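Local coordinates for peroxisomal fatty acid beta-oxidation multifunctional protein MFP2 (Arabidopsis thaliana, PDB 2WTB) that carries out successive steps of peroxisomal fatty acid beta-oxidation, hydrating long-chain enoyl-CoAs and oxidising 3-hydroxyacyl-CoAs during seed germination, at residues K279-F291 / F664-D676. Residues are numbered along the deposited sequence; the frame is centred on the assembly and turned at random.
Sequences KLDTTKGLIHVFF and FPPYRGGIMFWAD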
# COMPACT_ATOMS: atom_id res chain seq x y z
N LYS A 279 -21.21 -1.81 -0.01
CA LYS A 279 -21.70 -2.68 1.05
C LYS A 279 -20.91 -3.98 1.15
O LYS A 279 -21.10 -4.76 2.08
CB LYS A 279 -23.19 -2.97 0.85
CG LYS A 279 -24.05 -1.72 0.83
CD LYS A 279 -25.50 -2.04 0.47
CE LYS A 279 -26.30 -0.76 0.28
NZ LYS A 279 -27.72 -1.05 -0.08
N LEU A 280 -20.01 -4.21 0.19
CA LEU A 280 -19.17 -5.40 0.21
C LEU A 280 -18.25 -5.40 1.44
O LEU A 280 -17.82 -4.34 1.91
CB LEU A 280 -18.33 -5.49 -1.06
CG LEU A 280 -19.08 -5.71 -2.38
CD1 LEU A 280 -18.12 -5.61 -3.55
CD2 LEU A 280 -19.79 -7.05 -2.37
N ASP A 281 -17.96 -6.59 1.95
CA ASP A 281 -17.10 -6.74 3.12
C ASP A 281 -15.62 -6.57 2.77
O ASP A 281 -14.80 -6.27 3.64
CB ASP A 281 -17.33 -8.09 3.80
CG ASP A 281 -18.55 -8.09 4.70
OD1 ASP A 281 -19.19 -7.03 4.83
OD2 ASP A 281 -18.86 -9.15 5.28
N THR A 282 -15.29 -6.76 1.50
CA THR A 282 -13.91 -6.63 1.06
C THR A 282 -13.55 -5.19 0.72
O THR A 282 -12.38 -4.81 0.71
CB THR A 282 -13.63 -7.51 -0.16
OG1 THR A 282 -14.62 -7.25 -1.17
CG2 THR A 282 -13.69 -8.97 0.23
N THR A 283 -14.56 -4.38 0.42
CA THR A 283 -14.33 -2.97 0.12
C THR A 283 -14.22 -2.18 1.41
O THR A 283 -13.50 -1.18 1.48
CB THR A 283 -15.44 -2.39 -0.78
OG1 THR A 283 -16.61 -2.14 -0.00
CG2 THR A 283 -15.77 -3.36 -1.90
N LYS A 284 -14.93 -2.62 2.44
CA LYS A 284 -14.78 -2.05 3.77
C LYS A 284 -13.38 -2.36 4.26
O LYS A 284 -12.76 -1.56 4.96
CB LYS A 284 -15.81 -2.64 4.73
CG LYS A 284 -17.25 -2.29 4.41
CD LYS A 284 -18.21 -3.05 5.32
CE LYS A 284 -19.66 -2.78 4.95
NZ LYS A 284 -20.60 -3.57 5.79
N GLY A 285 -12.89 -3.54 3.89
CA GLY A 285 -11.55 -3.95 4.23
C GLY A 285 -10.52 -3.10 3.50
O GLY A 285 -9.53 -2.66 4.09
N LEU A 286 -10.76 -2.86 2.22
CA LEU A 286 -9.86 -2.05 1.40
C LEU A 286 -9.88 -0.58 1.83
O LEU A 286 -8.86 0.10 1.78
CB LEU A 286 -10.22 -2.17 -0.08
CG LEU A 286 -9.86 -3.48 -0.77
CD1 LEU A 286 -10.37 -3.50 -2.20
CD2 LEU A 286 -8.35 -3.70 -0.73
N ILE A 287 -11.05 -0.10 2.24
CA ILE A 287 -11.18 1.26 2.72
C ILE A 287 -10.45 1.44 4.05
O ILE A 287 -9.79 2.45 4.27
CB ILE A 287 -12.67 1.66 2.88
CG1 ILE A 287 -13.30 1.92 1.51
CG2 ILE A 287 -12.80 2.90 3.75
CD1 ILE A 287 -14.80 2.15 1.57
N HIS A 288 -10.57 0.45 4.92
CA HIS A 288 -9.90 0.48 6.22
C HIS A 288 -8.38 0.47 6.04
O HIS A 288 -7.66 1.14 6.78
CB HIS A 288 -10.35 -0.70 7.07
CG HIS A 288 -9.62 -0.81 8.38
ND1 HIS A 288 -8.48 -1.56 8.54
CD2 HIS A 288 -9.89 -0.27 9.59
CE1 HIS A 288 -8.07 -1.48 9.79
NE2 HIS A 288 -8.90 -0.70 10.45
N VAL A 289 -7.91 -0.29 5.06
CA VAL A 289 -6.49 -0.38 4.77
C VAL A 289 -5.97 0.95 4.25
O VAL A 289 -4.82 1.33 4.50
CB VAL A 289 -6.18 -1.49 3.74
CG1 VAL A 289 -4.72 -1.46 3.33
CG2 VAL A 289 -6.56 -2.85 4.31
N PHE A 290 -6.82 1.66 3.53
CA PHE A 290 -6.47 2.96 2.98
C PHE A 290 -6.14 3.96 4.08
O PHE A 290 -5.09 4.59 4.07
CB PHE A 290 -7.59 3.49 2.09
CG PHE A 290 -7.47 4.95 1.75
CD1 PHE A 290 -6.55 5.38 0.79
CD2 PHE A 290 -8.26 5.90 2.38
CE1 PHE A 290 -6.44 6.72 0.48
CE2 PHE A 290 -8.15 7.24 2.07
CZ PHE A 290 -7.24 7.65 1.11
N PHE A 291 -7.05 4.11 5.04
CA PHE A 291 -6.86 5.04 6.15
C PHE A 291 -5.75 4.59 7.10
O PHE A 291 -4.92 5.40 7.52
CB PHE A 291 -8.17 5.23 6.92
CG PHE A 291 -9.23 5.95 6.14
CD1 PHE A 291 -9.29 7.33 6.13
CD2 PHE A 291 -10.16 5.24 5.40
CE1 PHE A 291 -10.27 7.99 5.41
CE2 PHE A 291 -11.14 5.89 4.68
CZ PHE A 291 -11.19 7.27 4.69
N PHE A 664 -0.52 -10.23 3.83
CA PHE A 664 -1.87 -10.57 4.27
C PHE A 664 -2.89 -9.83 3.40
O PHE A 664 -2.72 -8.64 3.12
CB PHE A 664 -2.06 -10.22 5.74
CG PHE A 664 -3.37 -10.69 6.31
CD1 PHE A 664 -3.45 -11.92 6.96
CD2 PHE A 664 -4.51 -9.92 6.20
CE1 PHE A 664 -4.64 -12.37 7.48
CE2 PHE A 664 -5.71 -10.37 6.72
CZ PHE A 664 -5.78 -11.59 7.36
N PRO A 665 -3.95 -10.54 2.98
CA PRO A 665 -4.98 -10.04 2.06
C PRO A 665 -5.54 -8.68 2.46
O PRO A 665 -6.22 -8.58 3.47
CB PRO A 665 -6.08 -11.10 2.18
CG PRO A 665 -5.38 -12.34 2.58
CD PRO A 665 -4.23 -11.91 3.44
N PRO A 666 -5.26 -7.65 1.65
CA PRO A 666 -5.72 -6.28 1.91
C PRO A 666 -7.24 -6.20 2.01
O PRO A 666 -7.76 -5.50 2.88
CB PRO A 666 -5.24 -5.51 0.67
CG PRO A 666 -4.09 -6.30 0.15
CD PRO A 666 -4.44 -7.73 0.43
N TYR A 667 -7.94 -6.92 1.14
CA TYR A 667 -9.40 -6.91 1.13
C TYR A 667 -10.00 -7.51 2.40
O TYR A 667 -11.20 -7.42 2.63
CB TYR A 667 -9.95 -7.62 -0.11
CG TYR A 667 -9.20 -8.89 -0.47
CD1 TYR A 667 -8.15 -8.87 -1.37
CD2 TYR A 667 -9.55 -10.10 0.11
CE1 TYR A 667 -7.47 -10.02 -1.70
CE2 TYR A 667 -8.87 -11.26 -0.20
CZ TYR A 667 -7.83 -11.22 -1.11
OH TYR A 667 -7.15 -12.37 -1.43
N ARG A 668 -9.15 -8.12 3.22
CA ARG A 668 -9.60 -8.64 4.51
C ARG A 668 -9.26 -7.68 5.65
O ARG A 668 -9.45 -8.00 6.82
CB ARG A 668 -9.01 -10.03 4.78
CG ARG A 668 -9.38 -11.06 3.72
CD ARG A 668 -9.18 -12.47 4.23
NE ARG A 668 -9.12 -13.44 3.13
CZ ARG A 668 -10.19 -13.94 2.52
NH1 ARG A 668 -11.41 -13.56 2.89
NH2 ARG A 668 -10.05 -14.81 1.54
N GLY A 669 -8.76 -6.50 5.29
CA GLY A 669 -8.55 -5.42 6.24
C GLY A 669 -7.26 -5.48 7.05
O GLY A 669 -6.72 -4.44 7.44
N GLY A 670 -6.78 -6.69 7.31
CA GLY A 670 -5.59 -6.87 8.13
C GLY A 670 -5.84 -7.90 9.21
O GLY A 670 -6.99 -8.22 9.51
N ILE A 671 -4.77 -8.40 9.81
CA ILE A 671 -4.88 -9.49 10.78
C ILE A 671 -5.86 -9.18 11.91
O ILE A 671 -6.58 -10.06 12.38
CB ILE A 671 -3.50 -9.86 11.37
CG1 ILE A 671 -3.30 -11.37 11.41
CG2 ILE A 671 -3.33 -9.25 12.76
CD1 ILE A 671 -4.08 -12.06 12.50
N MET A 672 -5.91 -7.91 12.33
CA MET A 672 -6.79 -7.52 13.43
C MET A 672 -8.19 -7.18 12.93
O MET A 672 -9.19 -7.59 13.53
CB MET A 672 -6.20 -6.35 14.21
CG MET A 672 -4.90 -6.67 14.93
SD MET A 672 -5.12 -7.77 16.35
CE MET A 672 -6.05 -6.72 17.46
N PHE A 673 -8.27 -6.43 11.84
CA PHE A 673 -9.56 -6.11 11.23
C PHE A 673 -10.30 -7.39 10.85
O PHE A 673 -11.53 -7.46 10.96
CB PHE A 673 -9.36 -5.23 9.99
CG PHE A 673 -10.65 -4.84 9.31
CD1 PHE A 673 -11.23 -3.61 9.56
CD2 PHE A 673 -11.26 -5.70 8.41
CE1 PHE A 673 -12.41 -3.25 8.94
CE2 PHE A 673 -12.44 -5.34 7.79
CZ PHE A 673 -13.02 -4.12 8.05
N TRP A 674 -9.55 -8.39 10.42
CA TRP A 674 -10.12 -9.68 10.02
C TRP A 674 -10.60 -10.44 11.25
O TRP A 674 -11.67 -11.05 11.23
CB TRP A 674 -9.09 -10.50 9.25
CG TRP A 674 -9.54 -11.88 8.89
CD1 TRP A 674 -10.47 -12.23 7.94
CD2 TRP A 674 -9.07 -13.12 9.45
NE1 TRP A 674 -10.61 -13.59 7.89
CE2 TRP A 674 -9.76 -14.16 8.80
CE3 TRP A 674 -8.14 -13.44 10.44
CZ2 TRP A 674 -9.55 -15.50 9.12
CZ3 TRP A 674 -7.93 -14.77 10.75
CH2 TRP A 674 -8.63 -15.79 10.09
N ALA A 675 -9.80 -10.40 12.31
CA ALA A 675 -10.16 -11.07 13.57
C ALA A 675 -11.51 -10.60 14.09
O ALA A 675 -12.34 -11.41 14.48
CB ALA A 675 -9.07 -10.84 14.62
N ASP A 676 -11.73 -9.29 14.09
CA ASP A 676 -13.01 -8.73 14.51
C ASP A 676 -14.09 -8.99 13.47
O ASP A 676 -15.28 -8.93 13.77
CB ASP A 676 -12.89 -7.24 14.79
CG ASP A 676 -12.39 -6.95 16.20
OD1 ASP A 676 -11.83 -5.85 16.42
OD2 ASP A 676 -12.57 -7.82 17.08
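Helix 281-291 lies along the 3-10 turn 666-668 and Gly669 after it, Gly285 CA to Gly669 CA being 3.9 Å, while helix 671-676 runs at 144° to it with the axes 11.1 Å apart. Gly285 suits so close an approach, since a CB there would run into Tyr667 O. Gly669, with positive phi, likewise has no room for a CB, which would strike the Phe673 ring. One turn earlier, Thr282 CA makes a CH...O contact of 3.2 Å with Tyr667 O, and the Thr282 and Tyr667 side chains run side by side. Leu286, branched and apolar, suits the Pro666-Tyr667 surface, setting CD2 against Pro666 CB at 3.9 Å and CG near Tyr667 CB. The contact joins helix 281-294 to the turn leading into helix 671-678, which packs on helices 624-644 and 651-662. Val289 points toward the turn, its CG2 packing against the carbonyl oxygens of Pro666 and Gly669. With Phe673 CG anti to its backbone N (chi1 -179°), Phe673 CD1 sits over the centre of the His288 ring, 3.4 Å from His288 CG; the planes meet obliquely at 38°. A flat imidazole suits this place, taking Phe673 over one face and Gly669 O at its edge, 3.5 Å from His288 ND1. Replacing His288 with alanine would probably leave Phe673 without the flat partner over which CD1 rests. Asp655, on helix 651-662, touches His288, and its OD1 accepts hydrogen bonds from Met672 N and Phe673 N.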